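Local coordinates for protein peroxiredoxin (Clostridioides difficile, PDB 6TSB) that hydrolyses chitin through the C-terminal GH18 domain held here, one half of the bifunctional peroxiredoxin-chitinase spore-coat protein CotE, at the interface of chains A and B. Coordinates in Å, arbitrary orientation; residue numbers count along the deposited sequence, not the author numbering. Chains: chain A/B, Peroxiredoxin.

Contact 1: the interface of chains A and B. Residues chain A 319, 322, 353-354, 357; chain B 23-26.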
# COMPACT_ATOMS: atom_id res chain seq x y z
N GLN A 319 7.99 4.85 16.47
CA GLN A 319 8.12 6.34 16.50
C GLN A 319 7.51 6.86 17.81
O GLN A 319 8.20 7.60 18.53
CB GLN A 319 7.44 7.03 15.30
CG GLN A 319 8.22 6.94 13.98
CD GLN A 319 9.57 7.60 14.08
OE1 GLN A 319 10.59 6.93 14.20
NE2 GLN A 319 9.58 8.93 14.07
N LEU A 322 9.60 6.53 20.77
CA LEU A 322 10.79 7.40 20.80
C LEU A 322 10.34 8.84 21.05
O LEU A 322 11.02 9.55 21.76
CB LEU A 322 11.52 7.23 19.47
CG LEU A 322 12.21 5.88 19.27
CD1 LEU A 322 12.35 5.58 17.78
CD2 LEU A 322 13.58 5.86 19.97
N PRO A 353 15.95 3.98 13.07
CA PRO A 353 14.68 4.29 12.41
C PRO A 353 14.86 4.94 11.03
O PRO A 353 13.93 4.90 10.25
CB PRO A 353 13.94 5.23 13.39
CG PRO A 353 14.83 5.34 14.63
CD PRO A 353 16.20 4.78 14.27
N GLU A 354 16.04 5.50 10.74
CA GLU A 354 16.37 6.07 9.41
C GLU A 354 16.36 4.95 8.37
O GLU A 354 15.73 5.14 7.31
CB GLU A 354 17.74 6.76 9.42
CG GLU A 354 17.65 8.22 9.84
CD GLU A 354 19.00 8.86 10.12
OE1 GLU A 354 19.68 8.40 11.05
OE2 GLU A 354 19.37 9.80 9.39
N LYS A 357 12.63 3.72 7.66
CA LYS A 357 11.97 4.77 6.84
C LYS A 357 12.38 4.64 5.37
O LYS A 357 11.48 4.59 4.54
CB LYS A 357 12.29 6.19 7.35
CG LYS A 357 11.56 7.32 6.62
CD LYS A 357 10.04 7.37 6.86
CE LYS A 357 9.31 8.39 6.01
NZ LYS A 357 9.18 9.71 6.67
N ASN B 23 11.19 13.61 8.89
CA ASN B 23 10.25 12.83 9.76
C ASN B 23 11.02 12.03 10.81
O ASN B 23 10.90 12.34 12.00
CB ASN B 23 9.37 11.95 8.90
N PRO B 24 11.86 11.02 10.45
CA PRO B 24 12.29 9.99 11.42
C PRO B 24 13.15 10.49 12.61
O PRO B 24 14.28 10.87 12.38
CB PRO B 24 13.09 8.98 10.56
CG PRO B 24 13.55 9.77 9.35
CD PRO B 24 12.48 10.83 9.13
N ILE B 25 12.59 10.42 13.83
CA ILE B 25 13.22 10.77 15.15
C ILE B 25 14.26 9.71 15.52
O ILE B 25 13.87 8.55 15.61
CB ILE B 25 12.16 10.85 16.28
CG1 ILE B 25 11.07 11.90 16.00
CG2 ILE B 25 12.83 11.08 17.63
CD1 ILE B 25 9.83 11.69 16.82
N VAL B 26 15.52 10.08 15.78
CA VAL B 26 16.60 9.16 16.26
C VAL B 26 17.02 9.62 17.66
O VAL B 26 17.85 10.54 17.74
CB VAL B 26 17.82 9.10 15.31
CG1 VAL B 26 18.73 7.91 15.62
CG2 VAL B 26 17.41 9.09 13.84
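The N-terminal segment B:Asn23–B:Val26 lies extended against two helices of chain A, and B:Pro24 and B:Ile25 bury the most surface, followed by A:Lys357. B:Ile25 obliquely crosses the tip of A:Gln319, whose chain bends at chi2 (-61°) so that the carboxamide turns towards the segment's backbone. The amide nitrogen NE2 of A:Gln319 lies 3.4 Å from N of B:Ile25, two donors side by side that cannot bond, and 3.8 Å from its CG1. The carbonyl O of B:Ile25 points towards chain A, between the two helices, with ring carbon CG of A:Pro353 at 3.5 Å and CD1 of A:Leu322 at 4.0 Å. B:Pro24 is poorly ordered; its ring crosses the aliphatic part of A:Lys357 at about a right angle. With CG anti to the backbone N (chi1 -175°), A:Lys357 bends at chi2 and chi4, which carries NZ to 3.2 Å from CB of B:Asn23, whose side chain is incomplete. CG2 of B:Val26 touches carboxylate OE1 of A:Glu354 at 3.7 Å. Within this patch the segment appears to be held mainly by shape and van der Waals contact. It rests between helix 311-323 and the start of the C-terminal helix 353-361, on the periphery of the GH18 barrel.

Contact 2: the interface of chains A and B. Residues chain A 25, 27-28, 31, 34; chain B 322-323, 325.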
# COMPACT_ATOMS: atom_id res chain seq x y z
N ILE A 25 -7.13 19.20 -6.24
CA ILE A 25 -7.49 20.31 -7.19
C ILE A 25 -8.79 19.97 -7.92
O ILE A 25 -8.81 18.93 -8.57
CB ILE A 25 -6.37 20.55 -8.23
CG1 ILE A 25 -5.03 20.91 -7.59
CG2 ILE A 25 -6.81 21.59 -9.26
CD1 ILE A 25 -3.85 20.71 -8.52
N GLU A 27 -10.80 21.62 -10.86
CA GLU A 27 -10.98 22.62 -11.95
C GLU A 27 -10.17 23.89 -11.64
O GLU A 27 -10.80 24.94 -11.37
CB GLU A 27 -12.47 22.93 -12.13
CG GLU A 27 -12.82 23.59 -13.47
CD GLU A 27 -12.61 22.70 -14.68
OE1 GLU A 27 -12.38 23.24 -15.79
OE2 GLU A 27 -12.66 21.47 -14.51
N ASN A 28 -8.83 23.76 -11.65
CA ASN A 28 -7.80 24.84 -11.63
C ASN A 28 -8.41 26.19 -12.02
O ASN A 28 -9.00 26.27 -13.12
CB ASN A 28 -6.64 24.51 -12.58
CG ASN A 28 -5.44 25.42 -12.45
OD1 ASN A 28 -5.53 26.63 -12.68
ND2 ASN A 28 -4.29 24.84 -12.14
N CYS A 31 -8.13 27.71 -15.60
CA CYS A 31 -8.84 26.93 -16.65
C CYS A 31 -10.35 27.06 -16.48
O CYS A 31 -11.05 26.05 -16.52
CB CYS A 31 -8.56 25.43 -16.54
SG CYS A 31 -6.81 24.97 -16.44
N ILE A 34 -11.73 25.33 -20.70
CA ILE A 34 -11.02 24.01 -20.72
C ILE A 34 -11.87 23.06 -19.88
O ILE A 34 -11.85 23.20 -18.65
CB ILE A 34 -9.54 24.02 -20.26
CG1 ILE A 34 -8.63 24.81 -21.21
CG2 ILE A 34 -9.01 22.59 -20.09
CD1 ILE A 34 -7.31 25.26 -20.60
N LEU B 322 -5.03 18.24 -14.42
CA LEU B 322 -5.86 19.37 -13.94
C LEU B 322 -4.93 20.52 -13.52
O LEU B 322 -5.27 21.65 -13.76
CB LEU B 322 -6.71 18.86 -12.78
CG LEU B 322 -7.83 17.89 -13.18
CD1 LEU B 322 -8.19 17.00 -12.00
CD2 LEU B 322 -9.06 18.65 -13.68
N ARG B 323 -3.78 20.23 -12.92
CA ARG B 323 -2.91 21.32 -12.41
C ARG B 323 -2.28 21.96 -13.65
O ARG B 323 -2.35 23.20 -13.73
CB ARG B 323 -2.03 20.86 -11.24
CG ARG B 323 -0.54 20.70 -11.51
CD ARG B 323 0.24 20.45 -10.21
NE ARG B 323 -0.18 19.23 -9.53
CZ ARG B 323 0.31 18.00 -9.76
NH1 ARG B 323 -0.19 16.97 -9.09
NH2 ARG B 323 1.30 17.80 -10.61
N CYS B 325 -3.34 22.16 -16.90
CA CYS B 325 -4.30 22.63 -17.95
C CYS B 325 -4.19 21.79 -19.24
O CYS B 325 -4.25 22.37 -20.34
CB CYS B 325 -4.09 24.12 -18.17
SG CYS B 325 -4.44 25.07 -16.66
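A covalent interface of reciprocal arms joins the chains here: the N-terminal loop of chain A lies on chain B at the end of helix 311-323, and A:Cys31 bonds to B:Cys325, tying the two copies together. The SG–SG distance from A:Cys31 to B:Cys325 is 2.4 Å as modelled, longer than a standard disulfide. Each sulfur sits anti to its carbonyl carbon (chi1 -51° in A:Cys31, -62° in B:Cys325). The two side chains meet tip to tip. CD1 of A:Ile34 reaches the flank of this bridge at CB of B:Cys325, 4.2 Å away. Towards the N-terminus, A:Ile25 sends its outer methyl CD1 against CB of B:Arg323 at 3.3 Å, a tight contact in which the side chains cross at about a right angle. A:Asn28 stands over the last turn of the helix, CG anti to its backbone N (chi1 -170°), and its CB lies 3.4 Å from the carbonyl O of B:Leu322. The structure alone does not establish that the same dimer forms in solution. The carboxamide ND2 of A:Asn28 is 3.0 Å from O of B:Arg323, yet its N-H points elsewhere and the pair makes no hydrogen bond.

Contact 3: the interface of chains A and B. Residues chain A 278-282; chain B 277-282.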
# COMPACT_ATOMS: atom_id res chain seq x y z
N ASP A 278 -3.60 -12.91 -11.18
CA ASP A 278 -2.36 -13.70 -10.98
C ASP A 278 -1.23 -12.93 -10.28
O ASP A 278 -0.10 -13.46 -10.28
CB ASP A 278 -1.84 -14.22 -12.33
CG ASP A 278 -2.92 -14.91 -13.16
OD1 ASP A 278 -4.03 -15.12 -12.61
OD2 ASP A 278 -2.64 -15.21 -14.35
N TYR A 279 -1.47 -11.73 -9.71
CA TYR A 279 -0.36 -10.84 -9.25
C TYR A 279 -0.65 -10.08 -7.94
O TYR A 279 0.32 -10.00 -7.18
CB TYR A 279 0.07 -9.90 -10.38
CG TYR A 279 0.71 -10.57 -11.57
CD1 TYR A 279 -0.05 -11.14 -12.58
CD2 TYR A 279 2.10 -10.62 -11.70
CE1 TYR A 279 0.54 -11.74 -13.69
CE2 TYR A 279 2.70 -11.21 -12.80
CZ TYR A 279 1.92 -11.78 -13.80
OH TYR A 279 2.51 -12.37 -14.89
N ILE A 280 -1.86 -9.54 -7.65
CA ILE A 280 -1.98 -8.47 -6.61
C ILE A 280 -2.86 -8.86 -5.39
O ILE A 280 -2.36 -8.66 -4.24
CB ILE A 280 -2.34 -7.11 -7.25
CG1 ILE A 280 -3.81 -6.96 -7.67
CG2 ILE A 280 -1.40 -6.82 -8.42
CD1 ILE A 280 -4.14 -5.57 -8.22
N ASN A 281 -4.08 -9.37 -5.55
CA ASN A 281 -5.00 -9.54 -4.39
C ASN A 281 -5.10 -11.02 -4.01
O ASN A 281 -5.77 -11.77 -4.76
CB ASN A 281 -6.38 -8.92 -4.64
CG ASN A 281 -6.36 -7.41 -4.61
OD1 ASN A 281 -5.72 -6.81 -3.74
ND2 ASN A 281 -7.05 -6.77 -5.54
N LYS A 282 -4.49 -11.42 -2.87
CA LYS A 282 -4.39 -12.82 -2.38
C LYS A 282 -5.75 -13.30 -1.85
O LYS A 282 -6.25 -12.65 -0.92
CB LYS A 282 -3.35 -13.00 -1.28
CG LYS A 282 -3.50 -14.27 -0.44
CD LYS A 282 -3.49 -15.58 -1.24
CE LYS A 282 -2.29 -16.48 -0.99
NZ LYS A 282 -1.01 -15.72 -0.94
N ARG B 277 0.75 -16.23 4.27
CA ARG B 277 0.53 -17.43 3.41
C ARG B 277 -0.86 -17.35 2.77
O ARG B 277 -0.95 -17.60 1.57
CB ARG B 277 0.73 -18.71 4.22
CG ARG B 277 1.40 -19.84 3.44
CD ARG B 277 0.97 -21.23 3.86
NE ARG B 277 1.08 -21.43 5.31
CZ ARG B 277 0.07 -21.74 6.13
NH1 ARG B 277 -1.16 -21.90 5.68
NH2 ARG B 277 0.30 -21.88 7.43
N ASP B 278 -1.91 -16.99 3.52
CA ASP B 278 -3.33 -17.13 3.08
C ASP B 278 -4.06 -15.79 2.92
O ASP B 278 -5.30 -15.84 2.77
CB ASP B 278 -4.10 -18.01 4.07
CG ASP B 278 -3.39 -19.32 4.39
OD1 ASP B 278 -2.37 -19.61 3.71
OD2 ASP B 278 -3.85 -20.03 5.32
N TYR B 279 -3.39 -14.62 2.96
CA TYR B 279 -4.09 -13.31 3.06
C TYR B 279 -3.45 -12.17 2.24
O TYR B 279 -4.27 -11.43 1.69
CB TYR B 279 -4.27 -12.92 4.53
CG TYR B 279 -5.21 -13.81 5.32
CD1 TYR B 279 -4.77 -15.00 5.88
CD2 TYR B 279 -6.53 -13.45 5.53
CE1 TYR B 279 -5.61 -15.81 6.63
CE2 TYR B 279 -7.39 -14.24 6.28
CZ TYR B 279 -6.93 -15.44 6.83
OH TYR B 279 -7.78 -16.23 7.56
N ILE B 280 -2.11 -12.01 2.13
CA ILE B 280 -1.55 -10.68 1.70
C ILE B 280 -0.75 -10.73 0.37
O ILE B 280 -1.06 -9.85 -0.50
CB ILE B 280 -0.81 -9.99 2.87
CG1 ILE B 280 0.58 -10.55 3.18
CG2 ILE B 280 -1.70 -9.97 4.11
CD1 ILE B 280 1.31 -9.78 4.29
N ASN B 281 0.21 -11.63 0.17
CA ASN B 281 1.11 -11.53 -1.01
C ASN B 281 0.74 -12.60 -2.05
O ASN B 281 1.06 -13.79 -1.79
CB ASN B 281 2.59 -11.61 -0.62
CG ASN B 281 3.09 -10.34 0.06
OD1 ASN B 281 2.76 -9.24 -0.37
ND2 ASN B 281 3.87 -10.49 1.12
N LYS B 282 0.14 -12.19 -3.18
CA LYS B 282 -0.38 -13.08 -4.25
C LYS B 282 0.77 -13.68 -5.07
O LYS B 282 1.55 -12.88 -5.62
CB LYS B 282 -1.33 -12.36 -5.22
CG LYS B 282 -1.53 -13.06 -6.57
CD LYS B 282 -2.06 -14.50 -6.47
CE LYS B 282 -3.46 -14.72 -7.01
NZ LYS B 282 -4.40 -13.65 -6.59
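Two lysines reach reciprocally across the two-fold axis, and A:Lys282 buries more surface than any other residue of the patch. Its ammonium NZ makes hydrogen bonds to two backbone carbonyls of chain B, O of B:Asn281 at 3.0 Å and O of B:Arg277 at 3.1 Å. In the opposite direction, NZ of B:Lys282 donates to O of A:Asn281, again at 3.0 Å. Before the tip, the aliphatic stem lies over the partner backbone: CG of A:Lys282 is 3.4 Å from the carbonyl carbon of B:Tyr279, while its CB lies 3.5 Å from that residue's O. CG stands anti to the backbone N (chi1 161°), and successive bends at chi2 (57°), chi3 and chi4 curl the chain back to bring NZ onto the carbonyls. Further out, A:Asn281 and B:Asn281 form an antiparallel beta bridge that sets the two loops face to face and so places both lysines. B:Arg277 and B:Asp278 close helix 272-278, whose C-terminal end would suit a cationic group; the carboxylate of B:Asp278 may add to this field, though it makes no contact with the lysine. In that helix end, guanidinium NH1 of B:Arg277 makes a salt bridge to OD1 of B:Asp278 at 3.3 Å, with only a weak hydrogen bond.

Contact 3 straddles the two-fold axis, whereas contacts 1 and 2 lie on opposite sides of it, their C-alpha centres about 37 Å apart. The C-alpha centre of contact 3 is about 30 Å from that of contact 1 and 38 Å from that of contact 2. Contacts 1 and 2 show overlapping stretches of the two symmetry-related N-terminal arms, with Ile25 on the arm and Leu322 on helix 311-323 common to both; by symmetry each arm makes both sets of contacts. Apolar docking, a covalent tie and a central polar contact thus combine in one dimer; the structure alone does not show whether it forms in the spore coat.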